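Cytoplasmic Protein STM1381 (Salmonella enterica subsp. enterica serovar Typhimurium, PDB 3SOZ) is a cytoplasmic protein of unknown function, probably related to the class I glutamine amidotransferases. Local coordinates at residues 227-230 against 231-234; 237-240 against 241-244. One frame throughout, in Å; residues are numbered along the deposited sequence.

Contact 1: 227-230 against 231-234; sequences PQFL and QWEH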
loop_
_atom_site.group_PDB
_atom_site.type_symbol
_atom_site.label_atom_id
_atom_site.label_comp_id
_atom_site.label_asym_id
_atom_site.label_seq_id
_atom_site.Cartn_x
_atom_site.Cartn_y
_atom_site.Cartn_z
ATOM N N PRO A 227 9.483 22.124 -15.627
ATOM C CA PRO A 227 10.514 22.724 -16.459
ATOM C C PRO A 227 10.770 24.182 -16.021
ATOM O O PRO A 227 11.880 24.656 -16.162
ATOM C CB PRO A 227 9.919 22.637 -17.877
ATOM C CG PRO A 227 8.814 21.657 -17.766
ATOM C CD PRO A 227 8.270 21.838 -16.405
ATOM N N GLN A 228 9.766 24.852 -15.449
ATOM C CA GLN A 228 9.960 26.162 -14.830
ATOM C C GLN A 228 10.948 26.110 -13.663
ATOM O O GLN A 228 11.525 27.119 -13.305
ATOM C CB GLN A 228 8.636 26.728 -14.280
ATOM C CG GLN A 228 7.642 27.200 -15.296
ATOM C CD GLN A 228 7.071 26.055 -16.137
ATOM O OE1 GLN A 228 6.566 25.044 -15.607
ATOM N NE2 GLN A 228 7.159 26.207 -17.454
ATOM N N PHE A 229 11.067 24.962 -13.017
ATOM C CA PHE A 229 11.900 24.824 -11.832
ATOM C C PHE A 229 13.340 24.630 -12.283
ATOM O O PHE A 229 14.221 25.288 -11.773
ATOM C CB PHE A 229 11.401 23.678 -10.934
ATOM C CG PHE A 229 12.221 23.459 -9.672
ATOM C CD1 PHE A 229 12.568 24.517 -8.835
ATOM C CD2 PHE A 229 12.639 22.171 -9.309
ATOM C CE1 PHE A 229 13.331 24.298 -7.649
ATOM C CE2 PHE A 229 13.395 21.930 -8.116
ATOM C CZ PHE A 229 13.739 22.995 -7.290
ATOM N N LEU A 230 13.553 23.769 -13.273
ATOM C CA LEU A 230 14.892 23.482 -13.806
ATOM C C LEU A 230 15.484 24.635 -14.619
ATOM O O LEU A 230 16.705 24.713 -14.811
ATOM C CB LEU A 230 14.909 22.205 -14.703
ATOM C CG LEU A 230 14.402 20.825 -14.241
ATOM C CD1 LEU A 230 14.522 19.800 -15.384
ATOM C CD2 LEU A 230 15.115 20.309 -12.993
ATOM N N GLN A 231 14.633 25.495 -15.158
ATOM C CA GLN A 231 15.144 26.612 -15.935
ATOM C C GLN A 231 15.216 27.885 -15.111
ATOM O O GLN A 231 15.702 28.883 -15.594
ATOM C CB GLN A 231 14.314 26.840 -17.173
ATOM C CG GLN A 231 14.251 25.673 -18.135
ATOM C CD GLN A 231 13.007 25.797 -19.021
ATOM O OE1 GLN A 231 12.809 24.990 -19.910
ATOM N NE2 GLN A 231 12.168 26.815 -18.775
ATOM N N TRP A 232 14.738 27.831 -13.870
ATOM C CA TRP A 232 14.900 28.899 -12.885
ATOM C C TRP A 232 16.299 29.507 -12.893
ATOM O O TRP A 232 17.271 28.810 -13.191
ATOM C CB TRP A 232 14.676 28.303 -11.522
ATOM C CG TRP A 232 14.273 29.241 -10.491
ATOM C CD1 TRP A 232 13.738 30.483 -10.666
ATOM C CD2 TRP A 232 14.302 29.000 -9.082
ATOM N NE1 TRP A 232 13.443 31.040 -9.442
ATOM C CE2 TRP A 232 13.783 30.158 -8.450
ATOM C CE3 TRP A 232 14.712 27.918 -8.285
ATOM C CZ2 TRP A 232 13.653 30.261 -7.044
ATOM C CZ3 TRP A 232 14.574 28.021 -6.869
ATOM C CH2 TRP A 232 14.049 29.183 -6.275
ATOM N N GLU A 233 16.418 30.794 -12.563
ATOM C CA GLU A 233 17.748 31.405 -12.530
ATOM C C GLU A 233 18.478 30.888 -11.293
ATOM O O GLU A 233 19.657 30.529 -11.345
ATOM C CB GLU A 233 17.674 32.934 -12.530
ATOM C CG GLU A 233 19.019 33.611 -12.954
ATOM C CD GLU A 233 19.424 34.801 -12.037
ATOM O OE1 GLU A 233 20.658 35.007 -11.826
ATOM O OE2 GLU A 233 18.505 35.510 -11.524
ATOM N N HIS A 234 17.720 30.798 -10.206
ATOM C CA HIS A 234 18.234 30.444 -8.891
ATOM C C HIS A 234 18.420 28.941 -8.645
ATOM O O HIS A 234 18.830 28.533 -7.558
ATOM C CB HIS A 234 17.347 31.083 -7.821
ATOM C CG HIS A 234 17.280 32.583 -7.911
ATOM N ND1 HIS A 234 18.370 33.395 -7.661
ATOM C CD2 HIS A 234 16.258 33.414 -8.240
ATOM C CE1 HIS A 234 18.017 34.659 -7.830
ATOM N NE2 HIS A 234 16.740 34.697 -8.177
#
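Phe229 and Trp232 pack together where the C-terminal end of the single-turn helix 227-230 runs into the short loop before helix 235-246. CE1 of Phe229 meets the six-membered part of the indole, lying 3.9 Å from CE3 of Trp232 and 4.0 Å from its CZ3. The two side chains slant across one another in apolar contact. Both carry CG anti to the backbone N (chi1 180° for Phe229, -157° for Trp232), and the rings leave the backbone on the same side of the turn. One face of the indole is taken by His234, whose CB stands 3.7 Å above the plane of the Trp232 ring, over its centre.

Behind the rings, two backbone bonds close the turn. Gln231 N donates to Pro227 O at 3.0 Å, an i to i+4 helical bond that is rather bent, with an N-H...O angle of 139°. The next amide reaches back three residues, Trp232 N to Phe229 O at 3.3 Å, and that bond is weak, as the helix unwinds.

Further out, Trp232 meets the rings of Phe173 and Trp176, while Phe229 packs on Pro177 and Leu179 of strand 175-187 and meets Tyr235 edge-to-face. On the outer side Pro227 and Gln228 pack against Met94 and Ile96 of a second subunit, so the turn also lies at a subunit contact. The Gln231 side chain, extended beyond CG, runs past the carbonyl of Pro227, its CG lying 3.2 Å from Pro227 O.

Contact 2: 237-240 against 241-244; sequences TFWC and NVLH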
loop_
_atom_site.group_PDB
_atom_site.type_symbol
_atom_site.label_atom_id
_atom_site.label_comp_id
_atom_site.label_asym_id
_atom_site.label_seq_id
_atom_site.Cartn_x
_atom_site.Cartn_y
_atom_site.Cartn_z
ATOM N N THR A 237 22.476 27.590 -7.875
ATOM C CA THR A 237 22.869 28.193 -6.623
ATOM C C THR A 237 22.010 27.668 -5.471
ATOM O O THR A 237 22.485 27.508 -4.339
ATOM C CB THR A 237 22.755 29.741 -6.720
ATOM O OG1 THR A 237 23.658 30.207 -7.731
ATOM C CG2 THR A 237 23.087 30.411 -5.386
ATOM N N PHE A 238 20.742 27.411 -5.741
ATOM C CA PHE A 238 19.899 27.003 -4.654
ATOM C C PHE A 238 20.392 25.690 -4.048
ATOM O O PHE A 238 20.351 25.524 -2.833
ATOM C CB PHE A 238 18.453 26.868 -5.089
ATOM C CG PHE A 238 17.638 26.040 -4.164
ATOM C CD1 PHE A 238 17.116 26.594 -3.003
ATOM C CD2 PHE A 238 17.399 24.695 -4.445
ATOM C CE1 PHE A 238 16.354 25.833 -2.132
ATOM C CE2 PHE A 238 16.641 23.916 -3.570
ATOM C CZ PHE A 238 16.109 24.485 -2.415
ATOM N N TRP A 239 20.834 24.757 -4.890
ATOM C CA TRP A 239 21.253 23.448 -4.393
ATOM C C TRP A 239 22.646 23.540 -3.788
ATOM O O TRP A 239 22.890 23.036 -2.690
ATOM C CB TRP A 239 21.173 22.377 -5.487
ATOM C CG TRP A 239 19.754 22.058 -5.914
ATOM C CD1 TRP A 239 19.160 22.362 -7.107
ATOM C CD2 TRP A 239 18.756 21.375 -5.140
ATOM N NE1 TRP A 239 17.859 21.927 -7.121
ATOM C CE2 TRP A 239 17.587 21.313 -5.926
ATOM C CE3 TRP A 239 18.741 20.811 -3.863
ATOM C CZ2 TRP A 239 16.419 20.697 -5.476
ATOM C CZ3 TRP A 239 17.580 20.207 -3.415
ATOM C CH2 TRP A 239 16.432 20.160 -4.216
ATOM N N CYS A 240 23.553 24.215 -4.482
ATOM C CA CYS A 240 24.841 24.510 -3.912
ATOM C C CYS A 240 24.700 25.089 -2.494
ATOM O O CYS A 240 25.324 24.585 -1.558
ATOM C CB CYS A 240 25.626 25.420 -4.844
ATOM S SG CYS A 240 26.177 24.554 -6.383
ATOM N N ASN A 241 23.854 26.092 -2.309
ATOM C CA ASN A 241 23.647 26.621 -0.970
ATOM C C ASN A 241 23.130 25.585 -0.000
ATOM O O ASN A 241 23.489 25.623 1.173
ATOM C CB ASN A 241 22.649 27.768 -0.959
ATOM C CG ASN A 241 23.282 29.133 -1.247
ATOM O OD1 ASN A 241 24.100 29.302 -2.147
ATOM N ND2 ASN A 241 22.843 30.133 -0.489
ATOM N N VAL A 242 22.261 24.683 -0.457
ATOM C CA VAL A 242 21.665 23.689 0.431
ATOM C C VAL A 242 22.779 22.788 0.967
ATOM O O VAL A 242 22.833 22.432 2.156
ATOM C CB VAL A 242 20.616 22.809 -0.310
ATOM C CG1 VAL A 242 19.904 21.858 0.674
ATOM C CG2 VAL A 242 19.593 23.669 -0.995
ATOM N N LEU A 243 23.654 22.421 0.045
ATOM C CA LEU A 243 24.775 21.564 0.323
ATOM C C LEU A 243 25.776 22.260 1.240
ATOM O O LEU A 243 26.012 21.798 2.343
ATOM C CB LEU A 243 25.406 21.123 -0.994
ATOM C CG LEU A 243 25.084 19.706 -1.495
ATOM C CD1 LEU A 243 23.802 19.110 -0.913
ATOM C CD2 LEU A 243 25.021 19.728 -2.991
ATOM N N HIS A 244 26.335 23.390 0.815
ATOM C CA HIS A 244 27.160 24.184 1.729
ATOM C C HIS A 244 26.510 24.334 3.120
ATOM O O HIS A 244 27.172 24.141 4.122
ATOM C CB HIS A 244 27.591 25.535 1.123
ATOM C CG HIS A 244 28.566 25.406 -0.016
ATOM N ND1 HIS A 244 28.386 26.039 -1.233
ATOM C CD2 HIS A 244 29.726 24.711 -0.125
ATOM C CE1 HIS A 244 29.397 25.749 -2.036
ATOM N NE2 HIS A 244 30.224 24.944 -1.388
#
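Val242 CG2 sits over one face of the Phe238 ring, 3.9 Å from the centroid and 13° off the ring normal, a CH-pi contact one helical turn along the chain. At the edge of the same ring, in its plane, comes NE1 of Trp239. The indole in turn has Phe238 CE2 over one face, 3.5 Å above its plane, and its own CE3 lies 4.1 Å from Val242 CG2. One methyl group thus touches both aromatic rings. Its place follows from the valine torsion: with CG1 anti to the backbone N (chi1 -175°), the CG2 branch stands beside that nitrogen and faces back toward the preceding turn. The exact position of this methyl is less certain, because it is modelled too close to Phe238 O.

Along the more exposed side of the helix, Thr237 and Asn241 run side by side in the same direction, and the threonine methyl CG2 comes 3.6 Å from Asn241 OD1. Three i to i+4 backbone bonds run beneath them. Asn241 N gives Thr237 O a nearly straight bond of 2.8 Å, and Trp239 O accepts from Leu243 N at 2.9 Å. His244 N continues the series to Cys240 O at 2.8 Å.

Further partners surround the buried side. Phe238 meets Trp176 edge-to-face, and Trp239 does the same with Phe216 and Tyr235 while also packing on Leu38 and Leu42 of helix 36-42. Val242 and Leu243 rest on Leu115 of strand 113-117, and Trp239 on Ile117 of that strand. The whole is an amphipathic C-terminal helix laid against the central parallel strands of an alpha/beta sheet, consistent with the fold of the class I glutamine amidotransferase-like family.

The two contacts follow in series near the C-terminal end of the chain: contact 1 closes the short helix 227-230 and its exit loop, and contact 2 lies within helix 235-246 directly after it. Their centres are 15 Å apart, yet they touch through Phe229 CZ and Trp239 CZ2, which approach to 4.0 Å. Contact 1 is the more peripheral, its centre about 18 Å from that of the chain, against about 14 Å for contact 2. Trp176 of strand 175-187 meets rings of both. Together they carry the chain from a surface turn beside a second subunit to a helix packed on strand 113-117 of the mixed sheet.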